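Local structure of putative polysaccharide deacetylase (Bdellovibrio bacteriovorus HD100, 5JP6) at residues Q151-S156 / G164-K169; G158-R163 / E298-I303; E170-F175 / S358-T363; A196-F201 / D220-G225. The protein probably removes acetyl groups from the amino sugars of peptidoglycan as a zinc-dependent deacetylase of carbohydrate esterase family 4. The protein carries 1 engineered substitution. All coordinates share one frame; numbering follows the deposited sequence.

Interaction 1: Q151-S156 / G164-K169; sequences QKRDMS and GDVARK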
loop_
_atom_site.group_PDB
_atom_site.type_symbol
_atom_site.label_atom_id
_atom_site.label_comp_id
_atom_site.label_asym_id
_atom_site.label_seq_id
_atom_site.Cartn_x
_atom_site.Cartn_y
_atom_site.Cartn_z
ATOM N N GLN A 151 8.946 5.376 19.566
ATOM C CA GLN A 151 8.528 6.569 20.250
ATOM C C GLN A 151 7.028 6.482 20.511
ATOM O O GLN A 151 6.224 6.242 19.607
ATOM C CB GLN A 151 8.894 7.794 19.446
ATOM C CG GLN A 151 10.405 7.994 19.338
ATOM C CD GLN A 151 10.797 9.201 18.522
ATOM O OE1 GLN A 151 10.113 10.213 18.505
ATOM N NE2 GLN A 151 11.910 9.098 17.860
ATOM N N LYS A 152 6.656 6.731 21.762
ATOM C CA LYS A 152 5.285 6.608 22.206
ATOM C C LYS A 152 4.555 7.936 22.019
ATOM O O LYS A 152 5.117 9.017 22.274
ATOM C CB LYS A 152 5.211 6.206 23.673
ATOM C CG LYS A 152 5.768 4.827 23.968
ATOM C CD LYS A 152 5.802 4.593 25.475
ATOM C CE LYS A 152 6.476 3.287 25.805
ATOM N NZ LYS A 152 6.560 3.137 27.282
ATOM N N ARG A 153 3.274 7.828 21.675
ATOM C CA ARG A 153 2.384 8.989 21.526
ATOM C C ARG A 153 1.088 8.687 22.264
ATOM O O ARG A 153 0.564 7.603 22.171
ATOM C CB ARG A 153 2.076 9.277 20.067
ATOM C CG ARG A 153 3.280 9.569 19.213
ATOM C CD ARG A 153 3.920 10.898 19.559
ATOM N NE ARG A 153 5.124 11.152 18.772
ATOM C CZ ARG A 153 6.366 10.910 19.171
ATOM N NH1 ARG A 153 6.627 10.360 20.356
ATOM N NH2 ARG A 153 7.371 11.194 18.348
ATOM N N ASP A 154 0.607 9.638 23.038
ATOM C CA ASP A 154 -0.661 9.475 23.758
ATOM C C ASP A 154 -1.798 9.658 22.759
ATOM O O ASP A 154 -2.028 10.752 22.212
ATOM C CB ASP A 154 -0.732 10.483 24.914
ATOM C CG ASP A 154 -2.057 10.426 25.734
ATOM O OD1 ASP A 154 -2.888 9.587 25.474
ATOM O OD2 ASP A 154 -2.141 11.278 26.542
ATOM N N MET A 155 -2.551 8.577 22.586
ATOM C CA MET A 155 -3.658 8.569 21.675
ATOM C C MET A 155 -5.021 8.514 22.386
ATOM O O MET A 155 -6.052 8.415 21.756
ATOM C CB MET A 155 -3.420 7.483 20.605
ATOM C CG MET A 155 -2.088 7.842 19.758
ATOM S SD MET A 155 -1.908 6.684 18.620
ATOM C CE MET A 155 -0.195 6.784 18.349
ATOM N N SER A 156 -5.008 8.681 23.710
ATOM C CA SER A 156 -6.218 8.502 24.505
ATOM C C SER A 156 -7.339 9.502 24.174
ATOM O O SER A 156 -8.528 9.170 24.249
ATOM C CB SER A 156 -5.884 8.562 25.983
ATOM O OG SER A 156 -5.395 9.858 26.354
ATOM N N GLY A 164 4.718 13.679 12.908
ATOM C CA GLY A 164 4.788 12.736 14.025
ATOM C C GLY A 164 5.663 13.106 15.207
ATOM O O GLY A 164 5.979 12.250 16.026
ATOM N N ASP A 165 6.083 14.363 15.270
ATOM C CA ASP A 165 6.876 14.901 16.391
ATOM C C ASP A 165 8.235 14.207 16.525
ATOM O O ASP A 165 8.857 14.194 17.594
ATOM C CB ASP A 165 6.091 14.857 17.709
ATOM C CG ASP A 165 4.759 15.575 17.608
ATOM O OD1 ASP A 165 4.770 16.775 17.411
ATOM O OD2 ASP A 165 3.705 14.915 17.654
ATOM N N VAL A 166 8.733 13.711 15.393
ATOM C CA VAL A 166 10.033 13.073 15.399
ATOM C C VAL A 166 11.170 14.103 15.261
ATOM O O VAL A 166 10.941 15.276 14.916
ATOM C CB VAL A 166 10.163 11.991 14.311
ATOM C CG1 VAL A 166 9.107 10.903 14.514
ATOM C CG2 VAL A 166 10.069 12.590 12.926
ATOM N N ALA A 167 12.395 13.653 15.537
ATOM C CA ALA A 167 13.594 14.516 15.491
ATOM C C ALA A 167 14.098 14.708 14.054
ATOM O O ALA A 167 13.683 13.975 13.133
ATOM C CB ALA A 167 14.692 13.955 16.385
ATOM N N ARG A 168 15.027 15.653 13.871
ATOM C CA ARG A 168 15.685 15.804 12.578
ATOM C C ARG A 168 16.312 14.444 12.189
ATOM O O ARG A 168 16.868 13.703 13.038
ATOM C CB ARG A 168 16.733 16.925 12.576
ATOM C CG ARG A 168 17.947 16.685 13.463
ATOM C CD ARG A 168 19.004 17.815 13.346
ATOM N NE ARG A 168 19.514 17.993 11.978
ATOM C CZ ARG A 168 20.501 17.286 11.420
ATOM N NH1 ARG A 168 21.123 16.321 12.102
ATOM N NH2 ARG A 168 20.869 17.543 10.167
ATOM N N LYS A 169 16.175 14.134 10.902
ATOM C CA LYS A 169 16.731 12.937 10.268
ATOM C C LYS A 169 16.120 11.633 10.776
ATOM O O LYS A 169 16.689 10.554 10.622
ATOM C CB LYS A 169 18.259 12.931 10.269
ATOM C CG LYS A 169 18.791 14.184 9.567
ATOM C CD LYS A 169 20.224 14.102 9.188
ATOM C CE LYS A 169 20.363 13.436 7.850
ATOM N NZ LYS A 169 21.776 13.524 7.412
#
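The guanidinium of R153 grips the carbonyl oxygen of G164 side-on with two nitrogens: NH2 of R153 lies 2.9 Å and NE 3.1 Å from G164 O. The oxygen sits at the edge of the guanidinium, in its plane. Seen from the acceptor the donors differ, since NH2 lies in the plane of the G164 carbonyl and NE stands above it. Both bonds are bent, with N-H...O angles of 153° at NH2 and 146° at NE, as one oxygen serves two hydrogens. D165 packs its CB 3.9 Å from R153 NH2. Its OD2 stays well out of the guanidinium plane, so it offers R153 only an attraction of charge, and it is hydrogen-bonded to Y159 OH. In the deacetylase fold this joins strand 150-153, which runs parallel to strand 358-364, to the loop leading from strand 160-161 into strand 170-176. The R153 chain bends at chi2 (-69°), and beyond CD it runs back past K152 toward Q151. From there the guanidinium is fixed by two near neighbours close to its plane: NH1 of R153 donates to K152 O (2.8 Å) and NH2 to Q151 OE1 (2.9 Å). Q151 OE1 also lies 4.2 Å from V166 CG1, the two side chains crossing at about a right angle. Further out, Q151 NE2 donates to N149 OD1 and E170 OE1, which sets the amide with its oxygen toward R153.

Interaction 2: G158-R163 / E298-I303; sequences GYMAVR and EFAWNI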
loop_
_atom_site.group_PDB
_atom_site.type_symbol
_atom_site.label_atom_id
_atom_site.label_comp_id
_atom_site.label_asym_id
_atom_site.label_seq_id
_atom_site.Cartn_x
_atom_site.Cartn_y
_atom_site.Cartn_z
ATOM N N GLY A 158 -7.064 11.065 21.113
ATOM C CA GLY A 158 -6.671 11.218 19.724
ATOM C C GLY A 158 -5.269 11.776 19.600
ATOM O O GLY A 158 -4.578 12.068 20.590
ATOM N N TYR A 159 -4.865 11.994 18.364
ATOM C CA TYR A 159 -3.516 12.431 18.054
ATOM C C TYR A 159 -3.467 12.686 16.560
ATOM O O TYR A 159 -3.840 11.818 15.779
ATOM C CB TYR A 159 -2.499 11.345 18.442
ATOM C CG TYR A 159 -1.093 11.622 18.012
ATOM C CD1 TYR A 159 -0.404 12.697 18.505
ATOM C CD2 TYR A 159 -0.436 10.787 17.129
ATOM C CE1 TYR A 159 0.907 12.947 18.120
ATOM C CE2 TYR A 159 0.872 11.027 16.754
ATOM C CZ TYR A 159 1.531 12.109 17.239
ATOM O OH TYR A 159 2.812 12.371 16.845
ATOM N N MET A 160 -3.015 13.865 16.146
ATOM C CA MET A 160 -2.948 14.179 14.732
ATOM C C MET A 160 -1.487 14.202 14.314
ATOM O O MET A 160 -0.714 15.044 14.785
ATOM C CB MET A 160 -3.546 15.564 14.479
ATOM C CG MET A 160 -3.413 16.060 13.025
ATOM S SD MET A 160 -4.543 15.146 11.961
ATOM C CE MET A 160 -3.427 14.693 10.605
ATOM N N ALA A 161 -1.113 13.251 13.447
ATOM C CA ALA A 161 0.265 13.095 13.018
ATOM C C ALA A 161 0.409 13.533 11.577
ATOM O O ALA A 161 -0.261 12.993 10.660
ATOM C CB ALA A 161 0.707 11.655 13.171
ATOM N N VAL A 162 1.325 14.470 11.380
ATOM C CA VAL A 162 1.758 14.854 10.044
ATOM C C VAL A 162 3.224 14.458 9.911
ATOM O O VAL A 162 3.547 13.574 9.127
ATOM C CB VAL A 162 1.513 16.355 9.752
ATOM C CG1 VAL A 162 2.062 16.696 8.379
ATOM C CG2 VAL A 162 0.013 16.642 9.768
ATOM N N ARG A 163 4.087 15.080 10.715
ATOM C CA ARG A 163 5.493 14.693 10.824
ATOM C C ARG A 163 5.702 13.770 12.012
ATOM O O ARG A 163 6.740 13.153 12.123
ATOM C CB ARG A 163 6.399 15.918 10.934
ATOM C CG ARG A 163 6.376 16.740 9.644
ATOM C CD ARG A 163 7.189 18.041 9.661
ATOM N NE ARG A 163 7.135 18.617 8.302
ATOM C CZ ARG A 163 6.030 19.113 7.685
ATOM N NH1 ARG A 163 4.843 19.228 8.307
ATOM N NH2 ARG A 163 6.106 19.542 6.427
ATOM N N GLU A 298 -4.967 9.861 14.232
ATOM C CA GLU A 298 -5.207 10.194 12.840
ATOM C C GLU A 298 -3.863 10.476 12.208
ATOM O O GLU A 298 -3.175 11.426 12.558
ATOM C CB GLU A 298 -6.118 11.425 12.729
ATOM C CG GLU A 298 -6.404 11.870 11.301
ATOM C CD GLU A 298 -7.127 13.191 11.203
ATOM O OE1 GLU A 298 -7.711 13.619 12.263
ATOM O OE2 GLU A 298 -7.190 13.789 10.137
ATOM N N PHE A 299 -3.493 9.663 11.238
ATOM C CA PHE A 299 -2.153 9.726 10.651
ATOM C C PHE A 299 -2.258 10.209 9.217
ATOM O O PHE A 299 -2.752 9.497 8.320
ATOM C CB PHE A 299 -1.452 8.369 10.745
ATOM C CG PHE A 299 -0.887 8.114 12.107
ATOM C CD1 PHE A 299 -1.741 7.781 13.179
ATOM C CD2 PHE A 299 0.474 8.277 12.365
ATOM C CE1 PHE A 299 -1.249 7.635 14.437
ATOM C CE2 PHE A 299 0.961 8.095 13.650
ATOM C CZ PHE A 299 0.087 7.777 14.674
ATOM N N ALA A 300 -1.712 11.395 8.982
ATOM C CA ALA A 300 -1.492 11.885 7.631
ATOM C C ALA A 300 0.002 11.563 7.345
ATOM O O ALA A 300 0.512 10.545 7.802
ATOM C CB ALA A 300 -1.834 13.360 7.551
ATOM N N TRP A 301 0.694 12.379 6.573
ATOM C CA TRP A 301 2.095 12.129 6.186
ATOM C C TRP A 301 2.634 13.468 5.654
ATOM O O TRP A 301 1.864 14.376 5.334
ATOM C CB TRP A 301 2.239 11.042 5.096
ATOM C CG TRP A 301 1.566 11.419 3.807
ATOM C CD1 TRP A 301 2.164 12.025 2.729
ATOM C CD2 TRP A 301 0.199 11.245 3.472
ATOM N NE1 TRP A 301 1.235 12.261 1.764
ATOM C CE2 TRP A 301 0.021 11.786 2.184
ATOM C CE3 TRP A 301 -0.907 10.704 4.141
ATOM C CZ2 TRP A 301 -1.194 11.790 1.560
ATOM C CZ3 TRP A 301 -2.116 10.715 3.497
ATOM C CH2 TRP A 301 -2.247 11.260 2.228
ATOM N N ASN A 302 3.960 13.568 5.541
ATOM C CA ASN A 302 4.569 14.724 4.875
ATOM C C ASN A 302 5.576 14.373 3.791
ATOM O O ASN A 302 6.010 15.248 3.069
ATOM C CB ASN A 302 5.223 15.673 5.874
ATOM C CG ASN A 302 6.409 15.056 6.560
ATOM O OD1 ASN A 302 6.317 13.995 7.169
ATOM N ND2 ASN A 302 7.552 15.717 6.461
ATOM N N ILE A 303 5.979 13.118 3.722
ATOM C CA ILE A 303 6.945 12.669 2.719
ATOM C C ILE A 303 6.210 11.720 1.754
ATOM O O ILE A 303 5.857 10.590 2.119
ATOM C CB ILE A 303 8.167 11.963 3.344
ATOM C CG1 ILE A 303 8.924 12.886 4.275
ATOM C CG2 ILE A 303 9.101 11.442 2.245
ATOM C CD1 ILE A 303 9.852 12.185 5.222
#
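M160 pairs with E298 and A161 with F299 as two short parallel strands, neighbours in the parallel sheet of the deacetylase fold, whose end-to-end directions differ by 9°. E298 N donates to Y159 O (2.7 Å). A161 then uses both its polar backbone atoms, its N to E298 O (2.9 Å) and its O to A300 N (2.7 Å), so it straddles F299. On the face carrying A161 and F299, the methyl of A161 makes a CH-pi contact, CB 3.9 Å from the centroid of the F299 ring. Y159 turns its edge to the face of the same ring in an offset edge-to-face pair, the planes at 63°. On the face carrying M160 and E298, a bend at chi2 (73°) lays the sulphur of M160 over the acid, SD 3.3 Å from E298 CD, while CE of M160 reaches A300 CB (3.7 Å). The carboxylate itself is salt-bridged to K288. W301 points its CB away from strand 160-161, and its ring meets that of the zinc ligand Y280 nearly perpendicularly. At the far end N302 CB lies over the centre of one guanidinium face of R163. R163 NE and N302 ND2, 3.5 Å apart, are both donors and cannot bond. N302 OD1 accepts from I331 N, which fixes the amide with ND2 facing Q327 OE1, and that oxygen, also taken by R163 NH2, serves both groups.

Interaction 3: E170-F175 / S358-T363; sequences EVVLTF and SVVLLT
One face of the E170 carboxylate is covered by a methyl of V360, whose CG2 stands 3.6 Å from E170 CD. The oxygens are taken up by other partners: A167 N donates to OE1 and N149 ND2 to OE2. V360 chi1 (172°) carries CG1 anti to the backbone N and leaves CG2 beside that N, on the side of E170. Between the two backbones V171 provides both bonds, its N donating to S358 O (2.9 Å) and its O accepting from V360 N (2.8 Å). V171 O also receives a CA-H...O contact from V359 CA. Here strand 358-364, the last of the sheet in chain order, runs parallel to strand 170-176, consistent with the distorted beta/alpha barrel known for family 4 carbohydrate esterases. The pairing is short, because the touching parts diverge by 62° and strand 358-364 is interrupted near V360. In the gap a water takes the place of the next bond: it accepts from L173 N (2.8 Å) and donates to V360 O (2.7 Å), satisfying two buried backbone groups. Side chains fill both sides of the split. V172 CG2 meets L362 CG at 3.9 Å, the two side chains crossing at about a right angle, and L173 CG meets V359 CG1 at 4.1 Å in a similar crossing. L173 also packs on F348 and L349 of helix 339-354, and V171 on L352 of the same helix.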
loop_
_atom_site.group_PDB
_atom_site.type_symbol
_atom_site.label_atom_id
_atom_site.label_comp_id
_atom_site.label_asym_id
_atom_site.label_seq_id
_atom_site.Cartn_x
_atom_site.Cartn_y
_atom_site.Cartn_z
ATOM N N GLU A 170 14.917 11.754 11.321
ATOM C CA GLU A 170 14.101 10.582 11.654
ATOM C C GLU A 170 12.939 10.488 10.682
ATOM O O GLU A 170 12.253 11.488 10.433
ATOM C CB GLU A 170 13.604 10.652 13.093
ATOM C CG GLU A 170 14.701 10.514 14.129
ATOM C CD GLU A 170 14.221 10.495 15.567
ATOM O OE1 GLU A 170 13.071 10.936 15.851
ATOM O OE2 GLU A 170 15.000 10.012 16.414
ATOM N N VAL A 171 12.693 9.265 10.181
ATOM C CA VAL A 171 11.548 9.010 9.322
ATOM C C VAL A 171 10.761 7.808 9.820
ATOM O O VAL A 171 11.315 6.845 10.367
ATOM C CB VAL A 171 11.922 8.842 7.849
ATOM C CG1 VAL A 171 12.544 10.107 7.295
ATOM C CG2 VAL A 171 12.863 7.664 7.650
ATOM N N VAL A 172 9.450 7.914 9.662
ATOM C CA VAL A 172 8.510 6.858 10.016
ATOM C C VAL A 172 7.997 6.281 8.707
ATOM O O VAL A 172 7.482 7.001 7.863
ATOM C CB VAL A 172 7.318 7.405 10.831
ATOM C CG1 VAL A 172 6.370 6.301 11.261
ATOM C CG2 VAL A 172 7.763 8.189 12.028
ATOM N N LEU A 173 8.200 4.991 8.545
ATOM C CA LEU A 173 7.786 4.348 7.333
ATOM C C LEU A 173 6.382 3.760 7.468
ATOM O O LEU A 173 6.112 2.983 8.403
ATOM C CB LEU A 173 8.765 3.238 6.982
ATOM C CG LEU A 173 10.234 3.672 6.843
ATOM C CD1 LEU A 173 11.050 2.503 6.366
ATOM C CD2 LEU A 173 10.406 4.903 5.937
ATOM N N THR A 174 5.476 4.165 6.582
ATOM C CA THR A 174 4.105 3.739 6.643
ATOM C C THR A 174 3.619 3.155 5.340
ATOM O O THR A 174 4.004 3.603 4.248
ATOM C CB THR A 174 3.177 4.858 7.174
ATOM O OG1 THR A 174 2.913 5.833 6.145
ATOM C CG2 THR A 174 3.727 5.533 8.396
ATOM N N PHE A 175 2.802 2.119 5.473
ATOM C CA PHE A 175 2.365 1.330 4.324
ATOM C C PHE A 175 0.853 1.173 4.361
ATOM O O PHE A 175 0.311 0.599 5.309
ATOM C CB PHE A 175 3.007 -0.063 4.357
ATOM C CG PHE A 175 4.505 -0.034 4.163
ATOM C CD1 PHE A 175 5.052 -0.040 2.907
ATOM C CD2 PHE A 175 5.338 0.029 5.254
ATOM C CE1 PHE A 175 6.421 0.027 2.735
ATOM C CE2 PHE A 175 6.714 0.090 5.093
ATOM C CZ PHE A 175 7.248 0.100 3.820
ATOM N N SER A 358 17.416 7.820 10.386
ATOM C CA SER A 358 17.056 6.716 11.254
ATOM C C SER A 358 15.543 6.443 11.145
ATOM O O SER A 358 14.753 7.352 10.943
ATOM C CB SER A 358 17.389 7.062 12.708
ATOM O OG SER A 358 18.750 7.380 12.827
ATOM N N VAL A 359 15.148 5.167 11.249
ATOM C CA VAL A 359 13.780 4.776 11.148
ATOM C C VAL A 359 13.121 4.706 12.526
ATOM O O VAL A 359 13.650 4.075 13.440
ATOM C CB VAL A 359 13.619 3.434 10.410
ATOM C CG1 VAL A 359 12.158 2.960 10.441
ATOM C CG2 VAL A 359 14.101 3.564 8.965
ATOM N N VAL A 360 11.984 5.381 12.667
ATOM C CA VAL A 360 11.253 5.461 13.936
ATOM C C VAL A 360 9.914 4.770 13.821
ATOM O O VAL A 360 9.187 4.977 12.850
ATOM C CB VAL A 360 10.996 6.935 14.313
ATOM C CG1 VAL A 360 10.075 7.065 15.500
ATOM C CG2 VAL A 360 12.330 7.628 14.580
ATOM N N LEU A 361 9.559 4.018 14.862
ATOM C CA LEU A 361 8.224 3.476 14.984
ATOM C C LEU A 361 7.425 4.328 15.965
ATOM O O LEU A 361 7.902 4.596 17.066
ATOM C CB LEU A 361 8.261 2.043 15.513
ATOM C CG LEU A 361 6.929 1.317 15.597
ATOM C CD1 LEU A 361 6.320 1.120 14.248
ATOM C CD2 LEU A 361 7.131 -0.008 16.337
ATOM N N LEU A 362 6.229 4.765 15.563
ATOM C CA LEU A 362 5.342 5.472 16.499
ATOM C C LEU A 362 4.316 4.449 16.991
ATOM O O LEU A 362 3.773 3.669 16.190
ATOM C CB LEU A 362 4.621 6.646 15.816
ATOM C CG LEU A 362 5.530 7.723 15.235
ATOM C CD1 LEU A 362 4.696 8.762 14.490
ATOM C CD2 LEU A 362 6.378 8.363 16.321
ATOM N N THR A 363 4.043 4.481 18.284
ATOM C CA THR A 363 3.153 3.534 18.901
ATOM C C THR A 363 2.386 4.219 20.031
ATOM O O THR A 363 2.802 5.267 20.533
ATOM C CB THR A 363 3.941 2.300 19.402
ATOM O OG1 THR A 363 3.033 1.214 19.577
ATOM C CG2 THR A 363 4.693 2.630 20.693
HETATM O O HOH W 1 8.657 3.369 10.781
#

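Interaction 4: A196-F201 / D220-G225; sequences AKAMFF and DGHVIG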
loop_
_atom_site.group_PDB
_atom_site.type_symbol
_atom_site.label_atom_id
_atom_site.label_comp_id
_atom_site.label_asym_id
_atom_site.label_seq_id
_atom_site.Cartn_x
_atom_site.Cartn_y
_atom_site.Cartn_z
ATOM N N ALA A 196 14.457 -2.490 10.875
ATOM C CA ALA A 196 13.510 -1.396 10.738
ATOM C C ALA A 196 12.107 -1.850 11.093
ATOM O O ALA A 196 11.680 -2.937 10.690
ATOM C CB ALA A 196 13.506 -0.822 9.330
ATOM N N LYS A 197 11.381 -0.996 11.815
ATOM C CA LYS A 197 9.969 -1.254 12.107
ATOM C C LYS A 197 9.164 -0.224 11.333
ATOM O O LYS A 197 9.659 0.849 11.011
ATOM C CB LYS A 197 9.701 -1.136 13.606
ATOM C CG LYS A 197 10.536 -2.082 14.447
ATOM C CD LYS A 197 10.221 -3.537 14.154
ATOM C CE LYS A 197 10.984 -4.471 15.100
ATOM N NZ LYS A 197 12.482 -4.354 14.963
ATOM N N ALA A 198 7.903 -0.546 11.083
ATOM C CA ALA A 198 7.021 0.297 10.271
ATOM C C ALA A 198 5.589 0.244 10.770
ATOM O O ALA A 198 5.235 -0.595 11.585
ATOM C CB ALA A 198 7.085 -0.155 8.805
ATOM N N MET A 199 4.777 1.174 10.253
ATOM C CA MET A 199 3.387 1.252 10.588
ATOM C C MET A 199 2.606 0.761 9.313
ATOM O O MET A 199 2.830 1.280 8.204
ATOM C CB MET A 199 2.956 2.664 11.016
ATOM C CG MET A 199 3.770 3.286 12.108
ATOM S SD MET A 199 3.213 4.933 12.472
ATOM C CE MET A 199 1.777 4.571 13.481
ATOM N N PHE A 200 1.672 -0.176 9.481
ATOM C CA PHE A 200 0.831 -0.642 8.394
ATOM C C PHE A 200 -0.608 -0.242 8.634
ATOM O O PHE A 200 -1.182 -0.555 9.675
ATOM C CB PHE A 200 0.936 -2.165 8.235
ATOM C CG PHE A 200 2.284 -2.640 7.773
ATOM C CD1 PHE A 200 3.358 -2.671 8.629
ATOM C CD2 PHE A 200 2.484 -3.017 6.439
ATOM C CE1 PHE A 200 4.623 -3.072 8.188
ATOM C CE2 PHE A 200 3.728 -3.421 6.001
ATOM C CZ PHE A 200 4.803 -3.442 6.872
ATOM N N PHE A 201 -1.167 0.480 7.669
ATOM C CA PHE A 201 -2.562 0.886 7.700
ATOM C C PHE A 201 -3.302 -0.015 6.711
ATOM O O PHE A 201 -3.426 0.261 5.527
ATOM C CB PHE A 201 -2.720 2.376 7.392
ATOM C CG PHE A 201 -2.071 3.261 8.414
ATOM C CD1 PHE A 201 -0.739 3.616 8.281
ATOM C CD2 PHE A 201 -2.771 3.733 9.508
ATOM C CE1 PHE A 201 -0.115 4.407 9.228
ATOM C CE2 PHE A 201 -2.152 4.539 10.456
ATOM C CZ PHE A 201 -0.823 4.869 10.321
ATOM N N ASP A 220 6.410 -9.676 13.240
ATOM C CA ASP A 220 7.654 -8.961 13.006
ATOM C C ASP A 220 7.727 -7.654 13.807
ATOM O O ASP A 220 8.689 -6.915 13.658
ATOM C CB ASP A 220 7.936 -8.733 11.505
ATOM C CG ASP A 220 8.554 -9.960 10.803
ATOM O OD1 ASP A 220 8.671 -11.057 11.441
ATOM O OD2 ASP A 220 8.876 -9.808 9.597
ATOM N N GLY A 221 6.734 -7.374 14.661
ATOM C CA GLY A 221 6.810 -6.252 15.614
ATOM C C GLY A 221 6.316 -4.911 15.107
ATOM O O GLY A 221 6.466 -3.898 15.775
ATOM N N HIS A 222 5.653 -4.915 13.957
ATOM C CA HIS A 222 5.202 -3.668 13.372
ATOM C C HIS A 222 3.886 -3.205 14.002
ATOM O O HIS A 222 3.152 -3.983 14.614
ATOM C CB HIS A 222 5.054 -3.840 11.868
ATOM C CG HIS A 222 6.304 -4.301 11.203
ATOM N ND1 HIS A 222 7.445 -3.541 11.139
ATOM C CD2 HIS A 222 6.595 -5.479 10.611
ATOM C CE1 HIS A 222 8.387 -4.228 10.510
ATOM N NE2 HIS A 222 7.886 -5.401 10.171
ATOM N N VAL A 223 3.617 -1.926 13.837
ATOM C CA VAL A 223 2.325 -1.335 14.204
ATOM C C VAL A 223 1.338 -1.624 13.081
ATOM O O VAL A 223 1.675 -1.513 11.901
ATOM C CB VAL A 223 2.457 0.163 14.543
ATOM C CG1 VAL A 223 1.117 0.853 14.466
ATOM C CG2 VAL A 223 3.102 0.318 15.900
ATOM N N ILE A 224 0.122 -2.020 13.450
ATOM C CA ILE A 224 -0.933 -2.309 12.494
ATOM C C ILE A 224 -2.231 -1.624 12.905
ATOM O O ILE A 224 -2.822 -1.980 13.908
ATOM C CB ILE A 224 -1.169 -3.805 12.314
ATOM C CG1 ILE A 224 0.134 -4.546 12.049
ATOM C CG2 ILE A 224 -2.189 -4.051 11.193
ATOM C CD1 ILE A 224 -0.049 -6.059 12.031
ATOM N N GLY A 225 -2.625 -0.634 12.090
ATOM C CA GLY A 225 -3.925 0.001 12.171
ATOM C C GLY A 225 -4.683 -0.219 10.887
ATOM O O GLY A 225 -4.524 -1.241 10.224
#
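H222 chi1 (-56°) and F200 chi1 (-67°) each set CG anti to the carbonyl carbon, beside the backbone N, and from there the edge of F200 comes up to a face of H222, at the start of two neighbouring parallel strands. Strands 199-202 and 223-227 are joined through helices 204-209 and 211-219, a beta-alpha-beta crossover of the deacetylase fold, and G221 completes a Schellman motif at the end of the second helix. The two ring centroids are 5.3 Å apart and the planes at 60°; CE1 of F200 is the atom above the H222 face, offset toward the rim. D220 O covers the opposite face near the rim. At the edge A196 O lies in the ring plane, and A198 N donates to H222 ND1 (3.0 Å), tilted somewhat out of that plane. Next in line, V223 N donates to A198 O (3.1 Å), F200 N to V223 O (2.8 Å) and G225 N to F200 O (2.8 Å). F201, across from G225, packs on D176 near the zinc site and makes a cation-pi contact with R277. M199 and V223 point the same way side by side, and the methyl CE of M199 rests 3.9 Å from V223 CG1.

In the fold
All four contacts belong to one parallel sheet. Interactions 1 and 3 lie about 9 Å apart, centre to centre, and meet at strand 358-364; interactions 3 and 4 are equally close, joined by the adjacent strands 170-176 and 199-202. Interaction 2 sits about 12 Å from interaction 3, and F299 packs against L362 of the one and against M199 and F201 of interaction 4. Along the chain interaction 1 closes first, its segments alternating with those of interaction 2; interaction 4 falls within the span of interactions 2 and 3. Strands 150-153 and 170-176 both pair with the last strand, 358-364. Zinc ligands D177, H227 and Y280 lie at or just past the C-terminal ends of strands 170-176, 223-227 and 275-277.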